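Local structure of tetratricopeptide TPR_2 repeat protein (Thermobaculum terrenum, 5DJS) at residues 45-48 / 49-53; 512-515 / 516-519. The protein is of unknown function but joins tetratricopeptide repeats to a family 41 glycosyltransferase-type GT-B region and is modelled with uridine-5'-diphosphate. The protein carries 1 engineered substitution. All blocks are in the same frame, centred on the assembly; numbering follows the deposited sequence.

Contact 1 of 2, residues 45-48 / 49-53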
loop_
_atom_site.group_PDB
_atom_site.type_symbol
_atom_site.label_atom_id
_atom_site.label_comp_id
_atom_site.label_asym_id
_atom_site.label_seq_id
_atom_site.Cartn_x
_atom_site.Cartn_y
_atom_site.Cartn_z
ATOM N N ALA A 45 -15.731 23.451 2.552
ATOM C CA ALA A 45 -16.724 22.398 2.426
ATOM C C ALA A 45 -16.559 21.692 1.080
ATOM O O ALA A 45 -16.711 20.470 0.990
ATOM C CB ALA A 45 -18.120 22.989 2.548
ATOM N N LEU A 46 -16.286 22.479 0.038
ATOM C CA LEU A 46 -15.785 21.967 -1.241
ATOM C C LEU A 46 -14.587 21.051 -1.021
ATOM O O LEU A 46 -14.576 19.921 -1.500
ATOM C CB LEU A 46 -15.370 23.122 -2.168
ATOM C CG LEU A 46 -16.315 23.670 -3.256
ATOM C CD1 LEU A 46 -17.704 23.049 -3.294
ATOM C CD2 LEU A 46 -16.417 25.181 -3.149
ATOM N N HIS A 47 -13.597 21.554 -0.288
ATOM C CA HIS A 47 -12.402 20.781 0.074
ATOM C C HIS A 47 -12.684 19.454 0.803
ATOM O O HIS A 47 -12.105 18.424 0.455
ATOM C CB HIS A 47 -11.471 21.625 0.943
ATOM C CG HIS A 47 -10.376 20.834 1.588
ATOM N ND1 HIS A 47 -9.339 20.289 0.865
ATOM C CD2 HIS A 47 -10.160 20.493 2.882
ATOM C CE1 HIS A 47 -8.525 19.651 1.688
ATOM N NE2 HIS A 47 -9.004 19.754 2.915
ATOM N N LEU A 48 -13.553 19.489 1.810
ATOM C CA LEU A 48 -13.859 18.300 2.608
ATOM C C LEU A 48 -14.621 17.236 1.806
ATOM O O LEU A 48 -14.297 16.042 1.893
ATOM C CB LEU A 48 -14.637 18.683 3.875
ATOM C CG LEU A 48 -14.955 17.581 4.900
ATOM C CD1 LEU A 48 -13.744 16.715 5.230
ATOM C CD2 LEU A 48 -15.517 18.206 6.168
ATOM N N LEU A 49 -15.624 17.675 1.038
ATOM C CA LEU A 49 -16.262 16.820 0.020
ATOM C C LEU A 49 -15.258 16.257 -0.986
ATOM O O LEU A 49 -15.401 15.126 -1.439
ATOM C CB LEU A 49 -17.338 17.572 -0.753
ATOM C CG LEU A 49 -18.780 17.517 -0.284
ATOM C CD1 LEU A 49 -19.615 18.471 -1.118
ATOM C CD2 LEU A 49 -19.358 16.122 -0.404
ATOM N N GLY A 50 -14.271 17.068 -1.349
ATOM C CA GLY A 50 -13.102 16.617 -2.089
ATOM C C GLY A 50 -12.413 15.411 -1.481
ATOM O O GLY A 50 -12.282 14.397 -2.164
ATOM N N LEU A 51 -11.979 15.514 -0.213
ATOM C CA LEU A 51 -11.306 14.395 0.494
ATOM C C LEU A 51 -12.140 13.133 0.468
ATOM O O LEU A 51 -11.650 12.069 0.103
ATOM C CB LEU A 51 -11.085 14.671 1.984
ATOM C CG LEU A 51 -10.398 15.900 2.520
ATOM C CD1 LEU A 51 -10.130 15.716 4.011
ATOM C CD2 LEU A 51 -9.114 16.104 1.776
ATOM N N LEU A 52 -13.393 13.279 0.894
ATOM C CA LEU A 52 -14.263 12.151 1.176
ATOM C C LEU A 52 -14.497 11.324 -0.069
ATOM O O LEU A 52 -14.369 10.107 -0.034
ATOM C CB LEU A 52 -15.600 12.633 1.752
ATOM C CG LEU A 52 -15.551 13.301 3.132
ATOM C CD1 LEU A 52 -16.862 14.029 3.408
ATOM C CD2 LEU A 52 -15.249 12.290 4.233
ATOM N N HIS A 53 -14.825 11.998 -1.164
ATOM C CA HIS A 53 -14.968 11.341 -2.464
ATOM C C HIS A 53 -13.642 10.785 -2.998
ATOM O O HIS A 53 -13.637 9.767 -3.687
ATOM C CB HIS A 53 -15.653 12.277 -3.463
ATOM C CG HIS A 53 -17.129 12.379 -3.245
ATOM N ND1 HIS A 53 -18.014 11.457 -3.759
ATOM C CD2 HIS A 53 -17.874 13.258 -2.534
ATOM C CE1 HIS A 53 -19.242 11.772 -3.390
ATOM N NE2 HIS A 53 -19.185 12.860 -2.644
#

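Contact 2 of 2, residues 512-515 / 516-519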
loop_
_atom_site.group_PDB
_atom_site.type_symbol
_atom_site.label_atom_id
_atom_site.label_comp_id
_atom_site.label_asym_id
_atom_site.label_seq_id
_atom_site.Cartn_x
_atom_site.Cartn_y
_atom_site.Cartn_z
ATOM N N TYR A 512 12.897 -11.645 14.531
ATOM C CA TYR A 512 12.650 -10.890 15.780
ATOM C C TYR A 512 13.594 -11.304 16.920
ATOM O O TYR A 512 14.078 -10.460 17.669
ATOM C CB TYR A 512 11.210 -11.077 16.286
ATOM C CG TYR A 512 10.083 -10.451 15.475
ATOM C CD1 TYR A 512 10.294 -9.366 14.604
ATOM C CD2 TYR A 512 8.776 -10.931 15.617
ATOM C CE1 TYR A 512 9.242 -8.811 13.881
ATOM C CE2 TYR A 512 7.721 -10.380 14.907
ATOM C CZ TYR A 512 7.950 -9.320 14.043
ATOM O OH TYR A 512 6.889 -8.788 13.342
ATOM N N ARG A 513 13.830 -12.604 17.059
ATOM C CA ARG A 513 14.705 -13.124 18.107
ATOM C C ARG A 513 16.149 -12.652 17.918
ATOM O O ARG A 513 16.819 -12.303 18.882
ATOM C CB ARG A 513 14.635 -14.664 18.149
ATOM C CG ARG A 513 15.376 -15.329 19.313
ATOM C CD ARG A 513 14.905 -14.872 20.695
ATOM N NE ARG A 513 13.468 -15.065 20.923
ATOM C CZ ARG A 513 12.845 -14.825 22.076
ATOM N NH1 ARG A 513 13.516 -14.379 23.142
ATOM N NH2 ARG A 513 11.530 -15.029 22.171
ATOM N N ARG A 514 16.616 -12.641 16.678
ATOM C CA ARG A 514 17.993 -12.266 16.388
ATOM C C ARG A 514 18.192 -10.752 16.477
ATOM O O ARG A 514 19.287 -10.293 16.792
ATOM C CB ARG A 514 18.432 -12.855 15.043
ATOM C CG ARG A 514 18.647 -14.370 15.145
ATOM C CD ARG A 514 18.454 -15.142 13.841
ATOM N NE ARG A 514 19.073 -14.463 12.708
ATOM C CZ ARG A 514 20.384 -14.415 12.454
ATOM N NH1 ARG A 514 21.276 -15.014 13.250
ATOM N NH2 ARG A 514 20.813 -13.749 11.381
ATOM N N MET A 515 17.131 -9.986 16.216
ATOM C CA MET A 515 17.102 -8.551 16.523
ATOM C C MET A 515 17.240 -8.318 18.029
ATOM O O MET A 515 17.970 -7.420 18.466
ATOM C CB MET A 515 15.774 -7.908 16.090
ATOM C CG MET A 515 15.510 -7.794 14.597
ATOM S SD MET A 515 13.778 -7.335 14.299
ATOM C CE MET A 515 13.538 -8.061 12.682
ATOM N N TRP A 516 16.495 -9.105 18.803
ATOM C CA TRP A 516 16.488 -9.000 20.260
ATOM C C TRP A 516 17.809 -9.457 20.887
ATOM O O TRP A 516 18.349 -8.763 21.748
ATOM C CB TRP A 516 15.316 -9.782 20.857
ATOM C CG TRP A 516 15.297 -9.757 22.346
ATOM C CD1 TRP A 516 15.660 -10.765 23.174
ATOM C CD2 TRP A 516 14.912 -8.663 23.186
ATOM N NE1 TRP A 516 15.521 -10.380 24.484
ATOM C CE2 TRP A 516 15.061 -9.092 24.521
ATOM C CE3 TRP A 516 14.453 -7.362 22.943
ATOM C CZ2 TRP A 516 14.768 -8.273 25.612
ATOM C CZ3 TRP A 516 14.164 -6.541 24.034
ATOM C CH2 TRP A 516 14.320 -7.004 25.352
ATOM N N ARG A 517 18.326 -10.609 20.458
ATOM C CA ARG A 517 19.638 -11.062 20.923
ATOM C C ARG A 517 20.662 -9.949 20.728
ATOM O O ARG A 517 21.346 -9.585 21.674
ATOM C CB ARG A 517 20.108 -12.360 20.229
ATOM C CG ARG A 517 21.608 -12.650 20.421
ATOM C CD ARG A 517 22.034 -14.095 20.177
ATOM N NE ARG A 517 21.447 -14.683 18.970
ATOM C CZ ARG A 517 20.389 -15.504 18.931
ATOM N NH1 ARG A 517 19.739 -15.881 20.038
ATOM N NH2 ARG A 517 19.966 -15.955 17.751
ATOM N N ASP A 518 20.739 -9.411 19.511
ATOM C CA ASP A 518 21.701 -8.345 19.162
ATOM C C ASP A 518 21.546 -7.055 19.981
ATOM O O ASP A 518 22.533 -6.361 20.219
ATOM C CB ASP A 518 21.641 -8.012 17.660
ATOM C CG ASP A 518 22.254 -9.102 16.784
ATOM O OD1 ASP A 518 22.306 -10.281 17.199
ATOM O OD2 ASP A 518 22.676 -8.775 15.658
ATOM N N ALA A 519 20.321 -6.739 20.401
ATOM C CA ALA A 519 20.072 -5.578 21.261
ATOM C C ALA A 519 20.634 -5.792 22.672
ATOM O O ALA A 519 21.269 -4.896 23.232
ATOM C CB ALA A 519 18.582 -5.265 21.320
#

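Contact 1 of 2, residues 45-48 / 49-53
His47 lays its imidazole beside Leu51 one turn further along helix 43-56, which falls within a tetratricopeptide repeat. Leu51 CG sits over a face of that ring, and Leu51 CD2 comes 3.6 Å from His47 CE1. With CG anti to the backbone N (chi1 168°), His47 is swung forward along the helix to meet it. This is the looser, partly exposed side of the turn; the ring also meets Tyr79, and both residues touch Asn82 of helix 77-89. The tighter side faces helices 5-21, 25-38 and 59-72. Here Leu48 is buried against Ala16, His17 and Gln20 of helix 5-21 and Cys32 of helix 25-38, while its CD1 stands 3.9 Å from Leu51 CD1, bridging the two sides. Leu49 is buried between helices 25-38 and 59-72 through Cys32, Leu36 and Leu65, in the close layering of helices expected of such repeats. Below the side chains runs a regular alpha-helical ladder, in which the N-H groups of Leu49, Gly50, Leu51 and Leu52 bond to the carbonyls four residues earlier. Leu52 covers the last of these acceptors, its CG lying 3.3 Å from Leu48 O.

Contact 2 of 2, residues 512-515 / 516-519
Arg514 and Arg517 meet on the exposed side of helix 479-521, the long C-terminal helix that packs here on the parallel sheet carrying strand 163-169 of the GT-B-type fold. The two side chains approach each other through the aliphatic part of Arg514, whose CG is the atom nearest Arg517 NH2, at 3.3 Å. The guanidinium planes are turned 55° apart, and the nearest charged ends, Arg514 NH1 and Arg517 NH2, remain 4.8 Å from each other. A bend at chi3 (45°) turns the Arg517 chain back beyond CG and brings its guanidinium toward Arg514. Next to this pair, Arg513 NH1 approaches Trp516 CD1 obliquely at 4.2 Å. Both are positioned from outside the helix, Arg513 NH1 by bonds to the carbonyls of Pro159 and Arg161, Trp516 by its indole N-H and by packing on Leu163 and Pro154. Deeper still, Tyr512 rests on Ile165, Ile240 and Val242 and bonds through its hydroxyl to Tyr167, while Met515 packs on Val263 and Val265. Backbone bonds four residues apart hold the turn, and the indole is tied down where Trp516 NE1 bonds to Asp158 O.

How the contacts relate
Contacts 1 and 2 are separate helical turns, with centres 46 Å apart and nearest atoms about 31 Å apart, on opposite sides of the chain's centre. Residues 45-53 belong to the tetratricopeptide repeats near the N-terminus, where helix packs on helix; residues 512-519 lie near the C-terminus, where a helix packs on strands 163-169, 240-243 and 263-266. Neither includes any residue of the uridine-5'-diphosphate pocket, which is lined by residues between Phe336 and Glu427, among them Arg338, Thr423 and Thr424. The surroundings differ accordingly: contact 1 is mostly buried among side chains of neighbouring helices, apolar and polar, whereas contact 2 has a buried sheet-facing side and an exposed charged one.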